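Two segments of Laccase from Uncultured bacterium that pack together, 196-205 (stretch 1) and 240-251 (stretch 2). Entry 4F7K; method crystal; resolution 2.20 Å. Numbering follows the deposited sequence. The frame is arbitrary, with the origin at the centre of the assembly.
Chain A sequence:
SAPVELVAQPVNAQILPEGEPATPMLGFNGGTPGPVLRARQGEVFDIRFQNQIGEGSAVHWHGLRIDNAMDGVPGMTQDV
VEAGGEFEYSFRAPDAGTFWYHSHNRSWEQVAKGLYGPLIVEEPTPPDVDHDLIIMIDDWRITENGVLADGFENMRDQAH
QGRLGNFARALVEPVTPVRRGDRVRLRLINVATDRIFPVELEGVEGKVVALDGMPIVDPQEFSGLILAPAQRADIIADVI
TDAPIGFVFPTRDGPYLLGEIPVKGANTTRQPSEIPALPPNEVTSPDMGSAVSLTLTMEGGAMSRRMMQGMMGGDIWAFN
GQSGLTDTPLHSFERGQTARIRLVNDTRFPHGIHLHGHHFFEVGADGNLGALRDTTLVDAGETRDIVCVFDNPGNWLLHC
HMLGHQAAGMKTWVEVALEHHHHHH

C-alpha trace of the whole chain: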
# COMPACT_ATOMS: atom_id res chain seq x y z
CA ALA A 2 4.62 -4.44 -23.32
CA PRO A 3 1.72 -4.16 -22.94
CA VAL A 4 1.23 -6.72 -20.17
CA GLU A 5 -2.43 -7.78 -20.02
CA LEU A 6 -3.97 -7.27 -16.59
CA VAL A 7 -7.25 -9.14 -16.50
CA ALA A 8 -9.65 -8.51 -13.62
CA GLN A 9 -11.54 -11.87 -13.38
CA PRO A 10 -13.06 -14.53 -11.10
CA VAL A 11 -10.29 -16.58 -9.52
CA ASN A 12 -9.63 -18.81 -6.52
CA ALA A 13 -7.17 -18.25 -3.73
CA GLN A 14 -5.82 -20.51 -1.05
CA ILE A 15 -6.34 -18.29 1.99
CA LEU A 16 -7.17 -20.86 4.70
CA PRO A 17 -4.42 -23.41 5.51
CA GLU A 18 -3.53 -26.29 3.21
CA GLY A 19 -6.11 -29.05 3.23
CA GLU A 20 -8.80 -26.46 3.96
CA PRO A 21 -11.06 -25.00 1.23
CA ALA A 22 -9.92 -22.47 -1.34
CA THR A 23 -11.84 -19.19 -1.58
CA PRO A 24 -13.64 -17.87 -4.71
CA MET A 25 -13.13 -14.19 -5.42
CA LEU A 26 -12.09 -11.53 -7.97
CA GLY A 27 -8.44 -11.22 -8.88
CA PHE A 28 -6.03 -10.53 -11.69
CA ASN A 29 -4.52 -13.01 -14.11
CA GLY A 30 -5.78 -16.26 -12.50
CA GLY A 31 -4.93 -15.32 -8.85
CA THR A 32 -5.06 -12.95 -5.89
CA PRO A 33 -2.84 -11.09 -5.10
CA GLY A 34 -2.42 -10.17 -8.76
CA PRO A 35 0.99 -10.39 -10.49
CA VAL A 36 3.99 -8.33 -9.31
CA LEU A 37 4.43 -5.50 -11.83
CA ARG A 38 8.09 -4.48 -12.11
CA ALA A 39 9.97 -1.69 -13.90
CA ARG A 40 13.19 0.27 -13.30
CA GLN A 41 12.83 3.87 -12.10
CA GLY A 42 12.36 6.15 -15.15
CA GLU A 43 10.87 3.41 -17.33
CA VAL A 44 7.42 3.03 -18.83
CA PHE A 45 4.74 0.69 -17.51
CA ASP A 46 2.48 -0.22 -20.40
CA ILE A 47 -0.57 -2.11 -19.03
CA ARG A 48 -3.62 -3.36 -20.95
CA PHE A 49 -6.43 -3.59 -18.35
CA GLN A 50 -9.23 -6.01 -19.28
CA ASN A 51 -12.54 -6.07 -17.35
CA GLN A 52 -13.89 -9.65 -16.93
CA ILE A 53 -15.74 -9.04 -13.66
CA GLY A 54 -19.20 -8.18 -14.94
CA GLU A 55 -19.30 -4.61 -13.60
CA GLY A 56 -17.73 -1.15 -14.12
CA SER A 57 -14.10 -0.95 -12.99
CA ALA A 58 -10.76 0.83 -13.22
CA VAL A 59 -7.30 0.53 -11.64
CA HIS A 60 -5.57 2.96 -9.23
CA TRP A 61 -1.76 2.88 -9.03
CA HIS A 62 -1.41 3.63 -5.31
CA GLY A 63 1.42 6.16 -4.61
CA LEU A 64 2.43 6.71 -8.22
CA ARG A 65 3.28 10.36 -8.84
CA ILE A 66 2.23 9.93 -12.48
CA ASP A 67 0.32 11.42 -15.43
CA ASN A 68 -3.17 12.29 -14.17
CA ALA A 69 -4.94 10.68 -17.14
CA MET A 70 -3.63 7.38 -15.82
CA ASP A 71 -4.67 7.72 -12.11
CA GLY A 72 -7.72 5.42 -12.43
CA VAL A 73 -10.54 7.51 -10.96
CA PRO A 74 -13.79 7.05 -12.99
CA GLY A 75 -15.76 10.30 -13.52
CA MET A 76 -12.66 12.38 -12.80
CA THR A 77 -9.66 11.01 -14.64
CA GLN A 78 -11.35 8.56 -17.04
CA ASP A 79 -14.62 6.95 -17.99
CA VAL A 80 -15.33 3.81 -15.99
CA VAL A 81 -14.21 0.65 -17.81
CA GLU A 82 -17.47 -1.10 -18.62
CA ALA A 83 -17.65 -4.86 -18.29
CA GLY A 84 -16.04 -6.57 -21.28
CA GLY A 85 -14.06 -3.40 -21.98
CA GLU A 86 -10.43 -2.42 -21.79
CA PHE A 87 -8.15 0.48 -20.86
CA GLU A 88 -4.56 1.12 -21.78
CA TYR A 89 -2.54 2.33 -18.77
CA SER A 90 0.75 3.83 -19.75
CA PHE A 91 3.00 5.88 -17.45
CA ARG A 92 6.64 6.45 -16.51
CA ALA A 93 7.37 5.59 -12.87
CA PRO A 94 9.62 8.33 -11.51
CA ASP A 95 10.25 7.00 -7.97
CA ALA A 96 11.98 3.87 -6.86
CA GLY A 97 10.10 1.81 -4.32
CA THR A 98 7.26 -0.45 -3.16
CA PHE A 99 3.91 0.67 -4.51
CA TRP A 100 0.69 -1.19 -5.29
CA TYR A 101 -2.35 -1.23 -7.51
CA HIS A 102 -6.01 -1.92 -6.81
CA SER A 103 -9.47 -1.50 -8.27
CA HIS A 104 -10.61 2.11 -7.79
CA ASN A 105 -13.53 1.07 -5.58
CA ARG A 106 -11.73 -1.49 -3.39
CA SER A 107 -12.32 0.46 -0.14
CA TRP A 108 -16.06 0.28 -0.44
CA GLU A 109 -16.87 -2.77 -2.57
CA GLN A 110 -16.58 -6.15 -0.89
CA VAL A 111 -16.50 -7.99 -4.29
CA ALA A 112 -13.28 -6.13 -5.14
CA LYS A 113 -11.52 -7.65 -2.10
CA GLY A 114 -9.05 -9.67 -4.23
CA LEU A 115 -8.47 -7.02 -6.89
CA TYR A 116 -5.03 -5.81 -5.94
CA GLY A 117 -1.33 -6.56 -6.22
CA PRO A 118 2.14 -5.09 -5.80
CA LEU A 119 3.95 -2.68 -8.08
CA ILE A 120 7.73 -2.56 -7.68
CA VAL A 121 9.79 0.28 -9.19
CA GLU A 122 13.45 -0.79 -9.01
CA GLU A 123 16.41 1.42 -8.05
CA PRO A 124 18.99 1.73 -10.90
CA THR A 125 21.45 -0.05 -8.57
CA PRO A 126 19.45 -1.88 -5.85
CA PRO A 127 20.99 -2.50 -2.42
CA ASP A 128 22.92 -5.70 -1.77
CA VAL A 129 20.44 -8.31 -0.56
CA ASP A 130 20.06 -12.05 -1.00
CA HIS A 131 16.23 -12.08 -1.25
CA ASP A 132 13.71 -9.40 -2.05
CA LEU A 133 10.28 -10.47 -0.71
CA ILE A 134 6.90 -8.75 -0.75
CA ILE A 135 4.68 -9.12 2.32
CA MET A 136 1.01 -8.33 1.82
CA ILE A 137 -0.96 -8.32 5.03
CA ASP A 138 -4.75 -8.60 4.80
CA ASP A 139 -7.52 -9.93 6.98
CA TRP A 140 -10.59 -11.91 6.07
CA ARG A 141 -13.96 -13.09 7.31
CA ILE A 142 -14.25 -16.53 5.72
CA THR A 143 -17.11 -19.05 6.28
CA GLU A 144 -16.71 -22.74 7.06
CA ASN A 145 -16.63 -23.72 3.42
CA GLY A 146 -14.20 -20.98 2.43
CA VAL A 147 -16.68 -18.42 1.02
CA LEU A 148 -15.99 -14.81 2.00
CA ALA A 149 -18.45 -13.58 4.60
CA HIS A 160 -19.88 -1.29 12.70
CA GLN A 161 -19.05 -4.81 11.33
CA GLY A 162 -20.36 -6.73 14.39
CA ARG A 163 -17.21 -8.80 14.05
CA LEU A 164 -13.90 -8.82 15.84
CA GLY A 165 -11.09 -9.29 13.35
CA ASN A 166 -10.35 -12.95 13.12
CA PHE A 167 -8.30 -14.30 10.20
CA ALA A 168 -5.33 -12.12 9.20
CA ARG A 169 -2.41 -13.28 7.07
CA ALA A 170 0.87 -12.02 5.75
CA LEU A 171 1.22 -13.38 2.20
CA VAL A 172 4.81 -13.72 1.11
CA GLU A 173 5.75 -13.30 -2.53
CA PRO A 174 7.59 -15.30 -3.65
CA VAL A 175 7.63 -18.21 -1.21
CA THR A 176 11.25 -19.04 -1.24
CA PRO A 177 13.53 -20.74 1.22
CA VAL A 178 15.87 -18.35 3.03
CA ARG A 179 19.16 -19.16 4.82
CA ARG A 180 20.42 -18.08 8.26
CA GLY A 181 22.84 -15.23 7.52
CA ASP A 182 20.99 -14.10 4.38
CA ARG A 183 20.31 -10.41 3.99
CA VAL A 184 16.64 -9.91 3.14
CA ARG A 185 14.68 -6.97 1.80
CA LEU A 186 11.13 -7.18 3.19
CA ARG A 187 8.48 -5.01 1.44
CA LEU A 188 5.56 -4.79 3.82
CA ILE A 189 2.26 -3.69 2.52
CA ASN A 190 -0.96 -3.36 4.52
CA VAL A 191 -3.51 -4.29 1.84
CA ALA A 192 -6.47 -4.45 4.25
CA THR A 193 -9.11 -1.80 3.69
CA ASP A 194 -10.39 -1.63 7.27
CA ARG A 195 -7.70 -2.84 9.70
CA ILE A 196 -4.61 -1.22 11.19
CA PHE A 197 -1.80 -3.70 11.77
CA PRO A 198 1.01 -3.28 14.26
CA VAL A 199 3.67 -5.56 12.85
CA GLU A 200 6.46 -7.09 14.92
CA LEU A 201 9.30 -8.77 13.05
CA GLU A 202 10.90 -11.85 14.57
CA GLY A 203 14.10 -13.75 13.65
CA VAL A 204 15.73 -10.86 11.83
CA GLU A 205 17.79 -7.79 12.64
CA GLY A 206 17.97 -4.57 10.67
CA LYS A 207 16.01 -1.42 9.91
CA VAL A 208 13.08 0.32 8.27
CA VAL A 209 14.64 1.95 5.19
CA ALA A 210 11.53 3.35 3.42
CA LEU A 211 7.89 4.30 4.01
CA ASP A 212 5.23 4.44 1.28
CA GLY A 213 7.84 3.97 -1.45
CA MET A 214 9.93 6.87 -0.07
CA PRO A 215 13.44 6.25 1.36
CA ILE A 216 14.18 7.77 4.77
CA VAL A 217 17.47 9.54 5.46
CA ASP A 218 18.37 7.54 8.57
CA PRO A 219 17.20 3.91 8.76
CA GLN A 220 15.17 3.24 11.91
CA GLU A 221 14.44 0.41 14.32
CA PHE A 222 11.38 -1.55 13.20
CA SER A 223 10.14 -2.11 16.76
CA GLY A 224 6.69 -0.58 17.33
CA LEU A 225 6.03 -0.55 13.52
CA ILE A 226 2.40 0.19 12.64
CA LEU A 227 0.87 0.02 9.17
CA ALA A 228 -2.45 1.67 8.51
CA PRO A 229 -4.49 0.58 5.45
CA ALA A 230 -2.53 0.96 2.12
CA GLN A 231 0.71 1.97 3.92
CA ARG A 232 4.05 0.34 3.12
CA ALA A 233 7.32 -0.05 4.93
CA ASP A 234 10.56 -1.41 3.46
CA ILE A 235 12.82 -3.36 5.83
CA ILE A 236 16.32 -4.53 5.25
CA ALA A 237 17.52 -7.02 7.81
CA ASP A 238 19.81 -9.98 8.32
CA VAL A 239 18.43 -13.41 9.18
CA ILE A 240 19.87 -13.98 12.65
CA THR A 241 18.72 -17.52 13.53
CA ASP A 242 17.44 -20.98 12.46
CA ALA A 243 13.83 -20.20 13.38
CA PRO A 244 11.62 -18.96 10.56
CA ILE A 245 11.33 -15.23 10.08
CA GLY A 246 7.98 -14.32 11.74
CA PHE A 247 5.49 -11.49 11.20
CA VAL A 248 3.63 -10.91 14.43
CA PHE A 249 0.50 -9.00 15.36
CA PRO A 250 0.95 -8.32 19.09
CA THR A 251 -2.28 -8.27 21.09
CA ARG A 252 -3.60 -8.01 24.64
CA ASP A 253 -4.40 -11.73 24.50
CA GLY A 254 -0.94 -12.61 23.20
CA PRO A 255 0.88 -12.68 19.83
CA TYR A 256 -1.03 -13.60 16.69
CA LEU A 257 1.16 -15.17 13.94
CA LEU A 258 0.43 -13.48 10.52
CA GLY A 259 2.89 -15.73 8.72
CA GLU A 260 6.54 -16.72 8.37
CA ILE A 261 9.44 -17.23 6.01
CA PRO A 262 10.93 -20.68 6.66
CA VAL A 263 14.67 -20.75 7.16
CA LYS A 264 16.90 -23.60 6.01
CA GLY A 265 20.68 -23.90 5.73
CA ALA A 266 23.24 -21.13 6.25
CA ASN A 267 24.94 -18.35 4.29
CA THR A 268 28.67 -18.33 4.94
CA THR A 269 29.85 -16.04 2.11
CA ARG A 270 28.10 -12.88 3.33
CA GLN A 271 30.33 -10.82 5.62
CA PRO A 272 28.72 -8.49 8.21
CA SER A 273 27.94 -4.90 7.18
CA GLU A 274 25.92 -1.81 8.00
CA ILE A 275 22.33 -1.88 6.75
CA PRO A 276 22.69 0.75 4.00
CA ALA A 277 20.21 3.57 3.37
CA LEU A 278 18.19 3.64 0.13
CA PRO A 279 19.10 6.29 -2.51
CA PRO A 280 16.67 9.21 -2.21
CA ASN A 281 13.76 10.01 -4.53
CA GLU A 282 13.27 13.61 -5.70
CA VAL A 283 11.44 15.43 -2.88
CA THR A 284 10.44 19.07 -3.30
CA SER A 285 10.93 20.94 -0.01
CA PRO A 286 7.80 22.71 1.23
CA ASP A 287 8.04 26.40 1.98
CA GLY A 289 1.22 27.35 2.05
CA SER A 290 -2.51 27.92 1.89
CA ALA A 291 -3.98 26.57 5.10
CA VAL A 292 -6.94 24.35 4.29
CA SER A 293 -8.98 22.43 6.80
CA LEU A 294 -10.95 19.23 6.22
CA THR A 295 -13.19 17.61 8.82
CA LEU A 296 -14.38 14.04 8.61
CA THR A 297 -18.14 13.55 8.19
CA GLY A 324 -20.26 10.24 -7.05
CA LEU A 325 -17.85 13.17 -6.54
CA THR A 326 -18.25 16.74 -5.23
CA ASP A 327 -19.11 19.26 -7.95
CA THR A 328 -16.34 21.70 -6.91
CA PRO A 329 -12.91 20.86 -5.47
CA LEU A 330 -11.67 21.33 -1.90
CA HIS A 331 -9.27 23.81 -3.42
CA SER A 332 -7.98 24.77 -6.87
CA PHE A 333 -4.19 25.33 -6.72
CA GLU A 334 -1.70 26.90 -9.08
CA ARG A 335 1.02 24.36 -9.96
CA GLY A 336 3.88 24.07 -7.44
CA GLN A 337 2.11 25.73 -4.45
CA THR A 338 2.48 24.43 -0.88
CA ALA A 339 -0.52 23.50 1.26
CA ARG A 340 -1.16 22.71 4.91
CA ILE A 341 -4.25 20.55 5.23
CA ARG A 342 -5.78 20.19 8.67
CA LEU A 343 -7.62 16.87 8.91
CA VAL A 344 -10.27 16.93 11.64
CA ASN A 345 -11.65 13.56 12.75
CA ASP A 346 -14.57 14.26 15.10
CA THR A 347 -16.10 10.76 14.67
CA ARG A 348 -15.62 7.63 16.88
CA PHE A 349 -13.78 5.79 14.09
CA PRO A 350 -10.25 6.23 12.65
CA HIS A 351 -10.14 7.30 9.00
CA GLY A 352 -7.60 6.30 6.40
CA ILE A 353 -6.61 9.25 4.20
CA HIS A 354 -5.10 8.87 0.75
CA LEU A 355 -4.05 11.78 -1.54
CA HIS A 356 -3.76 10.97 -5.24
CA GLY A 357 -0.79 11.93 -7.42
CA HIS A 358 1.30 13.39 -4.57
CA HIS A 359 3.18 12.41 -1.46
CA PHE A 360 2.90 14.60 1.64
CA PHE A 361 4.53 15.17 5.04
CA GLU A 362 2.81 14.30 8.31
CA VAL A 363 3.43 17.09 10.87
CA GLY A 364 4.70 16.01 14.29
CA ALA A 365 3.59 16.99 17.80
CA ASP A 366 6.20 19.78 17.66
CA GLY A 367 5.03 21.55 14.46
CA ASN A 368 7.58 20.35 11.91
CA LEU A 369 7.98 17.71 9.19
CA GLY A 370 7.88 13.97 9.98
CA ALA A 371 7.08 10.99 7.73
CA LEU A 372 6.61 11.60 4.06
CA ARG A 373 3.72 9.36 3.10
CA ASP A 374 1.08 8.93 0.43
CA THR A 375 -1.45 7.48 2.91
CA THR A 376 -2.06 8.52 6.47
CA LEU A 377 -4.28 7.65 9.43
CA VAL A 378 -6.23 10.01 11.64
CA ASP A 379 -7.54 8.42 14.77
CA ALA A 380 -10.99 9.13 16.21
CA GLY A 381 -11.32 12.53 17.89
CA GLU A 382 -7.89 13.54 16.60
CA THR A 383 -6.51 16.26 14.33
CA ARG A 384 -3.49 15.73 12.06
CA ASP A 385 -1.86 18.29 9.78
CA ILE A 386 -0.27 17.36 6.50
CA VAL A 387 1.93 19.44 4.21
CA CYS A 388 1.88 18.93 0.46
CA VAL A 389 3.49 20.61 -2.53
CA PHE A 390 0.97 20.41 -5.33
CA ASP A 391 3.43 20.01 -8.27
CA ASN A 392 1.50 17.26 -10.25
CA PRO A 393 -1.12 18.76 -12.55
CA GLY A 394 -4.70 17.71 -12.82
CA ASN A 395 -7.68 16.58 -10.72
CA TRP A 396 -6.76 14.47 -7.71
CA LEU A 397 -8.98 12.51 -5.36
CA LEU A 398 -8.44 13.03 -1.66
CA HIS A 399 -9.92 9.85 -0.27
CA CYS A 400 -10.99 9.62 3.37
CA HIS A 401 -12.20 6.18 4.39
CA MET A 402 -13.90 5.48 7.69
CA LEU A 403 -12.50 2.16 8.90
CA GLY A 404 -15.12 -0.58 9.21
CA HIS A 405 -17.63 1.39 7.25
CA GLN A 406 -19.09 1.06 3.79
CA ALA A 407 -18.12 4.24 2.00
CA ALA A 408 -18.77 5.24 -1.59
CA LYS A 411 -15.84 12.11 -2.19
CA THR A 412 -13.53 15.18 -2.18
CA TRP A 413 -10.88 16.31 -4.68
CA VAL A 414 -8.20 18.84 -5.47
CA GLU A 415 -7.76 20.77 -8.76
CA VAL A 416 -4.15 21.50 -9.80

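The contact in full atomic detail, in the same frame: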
# COMPACT_ATOMS: atom_id res chain seq x y z
N ILE A 196 -5.94 -1.73 10.96
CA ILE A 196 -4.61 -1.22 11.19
C ILE A 196 -3.83 -2.36 11.83
O ILE A 196 -4.28 -2.94 12.82
CB ILE A 196 -4.61 -0.02 12.16
CG1 ILE A 196 -5.40 1.16 11.59
CG2 ILE A 196 -3.20 0.43 12.47
CD1 ILE A 196 -6.13 1.94 12.70
N PHE A 197 -2.64 -2.62 11.31
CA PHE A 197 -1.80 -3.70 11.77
C PHE A 197 -0.50 -3.17 12.40
O PHE A 197 0.36 -2.62 11.69
CB PHE A 197 -1.44 -4.61 10.58
CG PHE A 197 -2.58 -5.46 10.09
CD1 PHE A 197 -3.12 -6.46 10.90
CD2 PHE A 197 -3.08 -5.30 8.80
CE1 PHE A 197 -4.19 -7.24 10.46
CE2 PHE A 197 -4.14 -6.10 8.32
CZ PHE A 197 -4.70 -7.08 9.16
N PRO A 198 -0.36 -3.33 13.74
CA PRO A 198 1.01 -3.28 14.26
C PRO A 198 1.70 -4.53 13.77
O PRO A 198 1.08 -5.60 13.74
CB PRO A 198 0.84 -3.38 15.78
CG PRO A 198 -0.62 -3.63 16.06
CD PRO A 198 -1.35 -3.79 14.73
N VAL A 199 2.95 -4.40 13.34
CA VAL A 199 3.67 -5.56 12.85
C VAL A 199 5.01 -5.69 13.54
O VAL A 199 5.89 -4.84 13.35
CB VAL A 199 3.90 -5.53 11.34
CG1 VAL A 199 4.53 -6.85 10.89
CG2 VAL A 199 2.58 -5.26 10.58
N GLU A 200 5.17 -6.76 14.31
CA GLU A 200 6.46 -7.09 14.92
C GLU A 200 7.21 -8.12 14.08
O GLU A 200 6.65 -9.17 13.71
CB GLU A 200 6.27 -7.63 16.33
CG GLU A 200 5.89 -6.57 17.34
CD GLU A 200 6.91 -5.42 17.44
OE1 GLU A 200 8.13 -5.65 17.27
OE2 GLU A 200 6.48 -4.26 17.69
N LEU A 201 8.45 -7.81 13.74
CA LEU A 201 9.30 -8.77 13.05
C LEU A 201 10.03 -9.64 14.02
O LEU A 201 10.58 -9.14 14.99
CB LEU A 201 10.32 -8.08 12.17
CG LEU A 201 9.93 -7.96 10.71
CD1 LEU A 201 8.66 -7.23 10.56
CD2 LEU A 201 11.04 -7.22 10.03
N GLU A 202 10.07 -10.94 13.77
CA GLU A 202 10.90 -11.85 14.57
C GLU A 202 11.90 -12.62 13.72
O GLU A 202 11.65 -12.86 12.55
CB GLU A 202 10.03 -12.80 15.38
CG GLU A 202 9.22 -12.07 16.44
CD GLU A 202 8.39 -12.97 17.29
OE1 GLU A 202 8.47 -14.21 17.13
OE2 GLU A 202 7.64 -12.43 18.12
N GLY A 203 13.05 -12.95 14.32
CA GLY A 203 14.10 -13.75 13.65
C GLY A 203 15.02 -12.99 12.72
O GLY A 203 15.84 -13.59 12.04
N VAL A 204 14.88 -11.68 12.69
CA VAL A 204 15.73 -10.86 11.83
C VAL A 204 16.18 -9.63 12.58
O VAL A 204 15.55 -9.23 13.56
CB VAL A 204 15.04 -10.38 10.51
CG1 VAL A 204 14.70 -11.55 9.62
CG2 VAL A 204 13.82 -9.53 10.82
N GLU A 205 17.25 -9.02 12.08
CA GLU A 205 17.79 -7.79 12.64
C GLU A 205 18.18 -6.82 11.54
O GLU A 205 18.93 -7.17 10.61
CB GLU A 205 19.01 -8.09 13.53
CG GLU A 205 19.32 -7.00 14.55
CD GLU A 205 20.33 -7.45 15.59
OE1 GLU A 205 21.40 -7.96 15.22
OE2 GLU A 205 20.04 -7.27 16.80
N ILE A 240 18.93 -13.71 11.54
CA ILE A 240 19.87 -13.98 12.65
C ILE A 240 19.81 -15.37 13.27
O ILE A 240 20.68 -15.71 14.07
CB ILE A 240 19.91 -12.85 13.75
CG1 ILE A 240 18.55 -12.63 14.39
CG2 ILE A 240 20.46 -11.55 13.18
CD1 ILE A 240 18.62 -11.62 15.54
N THR A 241 18.83 -16.20 12.90
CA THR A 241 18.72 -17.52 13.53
C THR A 241 18.23 -18.64 12.61
O THR A 241 18.13 -18.45 11.40
CB THR A 241 17.89 -17.44 14.85
OG1 THR A 241 18.21 -18.57 15.69
CG2 THR A 241 16.38 -17.36 14.56
N ASP A 242 17.96 -19.82 13.19
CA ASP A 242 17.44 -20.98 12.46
C ASP A 242 15.91 -21.07 12.48
O ASP A 242 15.31 -21.87 11.76
CB ASP A 242 18.05 -22.28 13.02
N ALA A 243 15.28 -20.24 13.31
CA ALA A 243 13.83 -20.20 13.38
C ALA A 243 13.35 -19.45 12.15
O ALA A 243 14.10 -18.63 11.61
CB ALA A 243 13.33 -19.50 14.67
N PRO A 244 12.12 -19.73 11.69
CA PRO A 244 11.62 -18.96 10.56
C PRO A 244 11.57 -17.48 10.91
O PRO A 244 11.48 -17.12 12.09
CB PRO A 244 10.21 -19.51 10.37
CG PRO A 244 10.23 -20.85 11.03
CD PRO A 244 11.10 -20.64 12.22
N ILE A 245 11.66 -16.63 9.90
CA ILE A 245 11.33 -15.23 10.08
C ILE A 245 9.82 -15.16 10.33
O ILE A 245 9.05 -15.85 9.64
CB ILE A 245 11.70 -14.42 8.84
CG1 ILE A 245 13.18 -14.64 8.49
CG2 ILE A 245 11.38 -12.95 9.05
CD1 ILE A 245 13.59 -14.09 7.14
N GLY A 246 9.40 -14.40 11.34
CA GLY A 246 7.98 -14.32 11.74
C GLY A 246 7.46 -12.90 11.71
O GLY A 246 8.19 -11.96 12.08
N PHE A 247 6.22 -12.75 11.23
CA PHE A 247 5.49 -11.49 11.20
C PHE A 247 4.36 -11.56 12.23
O PHE A 247 3.36 -12.31 12.06
CB PHE A 247 4.94 -11.24 9.78
CG PHE A 247 6.01 -11.06 8.74
CD1 PHE A 247 6.59 -9.82 8.53
CD2 PHE A 247 6.48 -12.16 8.01
CE1 PHE A 247 7.60 -9.66 7.58
CE2 PHE A 247 7.51 -12.00 7.07
CZ PHE A 247 8.08 -10.74 6.86
N VAL A 248 4.50 -10.78 13.29
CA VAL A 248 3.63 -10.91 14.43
C VAL A 248 2.72 -9.70 14.65
O VAL A 248 3.14 -8.57 14.54
CB VAL A 248 4.42 -11.30 15.72
CG1 VAL A 248 3.50 -11.35 16.95
CG2 VAL A 248 5.07 -12.66 15.54
N PHE A 249 1.46 -9.99 14.96
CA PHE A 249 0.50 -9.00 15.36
C PHE A 249 0.32 -9.13 16.89
O PHE A 249 -0.38 -10.03 17.37
CB PHE A 249 -0.80 -9.23 14.58
CG PHE A 249 -1.92 -8.28 14.89
CD1 PHE A 249 -3.12 -8.39 14.22
CD2 PHE A 249 -1.81 -7.32 15.87
CE1 PHE A 249 -4.20 -7.55 14.51
CE2 PHE A 249 -2.90 -6.47 16.17
CZ PHE A 249 -4.08 -6.60 15.46
N PRO A 250 0.97 -8.24 17.65
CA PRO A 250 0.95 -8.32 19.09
C PRO A 250 -0.42 -7.87 19.60
O PRO A 250 -0.98 -6.90 19.09
CB PRO A 250 2.05 -7.33 19.51
CG PRO A 250 2.04 -6.29 18.42
CD PRO A 250 1.54 -6.96 17.18
N THR A 251 -0.98 -8.61 20.54
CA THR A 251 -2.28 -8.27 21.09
C THR A 251 -2.31 -8.50 22.59
O THR A 251 -1.48 -9.24 23.15
CB THR A 251 -3.43 -9.13 20.48
OG1 THR A 251 -3.52 -10.38 21.21
CG2 THR A 251 -3.27 -9.35 18.93

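The two stretches pair as antiparallel strands: the axes of 200-202 and 245-249 approach to 4.8 Å, with N-to-C directions 156° apart, and the contact buries 845 Å² summed over both sides.

Along stretch 1, the first partner is aromatic. Phe 197 turns its ring edge toward the face of Phe 249; the centroids lie 5.7 Å apart and the planes stand at 89°, the signature of an offset edge-to-face pair, with Phe 197 CD1 3.8 Å from Phe 249 CD1. Pro 198 points toward stretch 2 and adds apolar packing, its CD 3.4 Å from Phe 249 CE2 and its CB 3.9 Å from Pro 250 CD. Val 199 points away, yet its CA lies 3.5 Å from Val 248 O, a CA-H...O contact with 141° at the hydrogen.

Glu 200 and Val 248 form a hydrogen-bonded pair: Glu 200 N donates to Val 248 O and Val 248 N to Glu 200 O, both at 2.7 Å and nearly linear (169° and 164°). Leu 201 faces Phe 247 in the intervening non-hydrogen-bonded position, so side-chain packing joins them, Leu 201 CD1 lying 3.9 Å from Phe 247 CD1. The bonded pattern returns at Glu 202, whose N reaches Gly 246 O at 2.7 Å while Gly 246 N reaches Glu 202 O at 3.0 Å. The Glu 202 side chain shares a sheet face with Val 248, and its OE2 comes within 3.6 Å of Val 248 CG2.

Gly 203 has phi 82°, a value that favours glycine; an ideal CB would sit a tight 3.1 Å from Pro 244 O. Its own O accepts a hydrogen bond from Ile 240 N at 3.1 Å (156°), beyond the ladder. Val 204 CG1 then packs 3.6 Å from Ile 245 CG1, and Glu 205 CB lies 3.8 Å from Ile 240 CG2, an aliphatic contact.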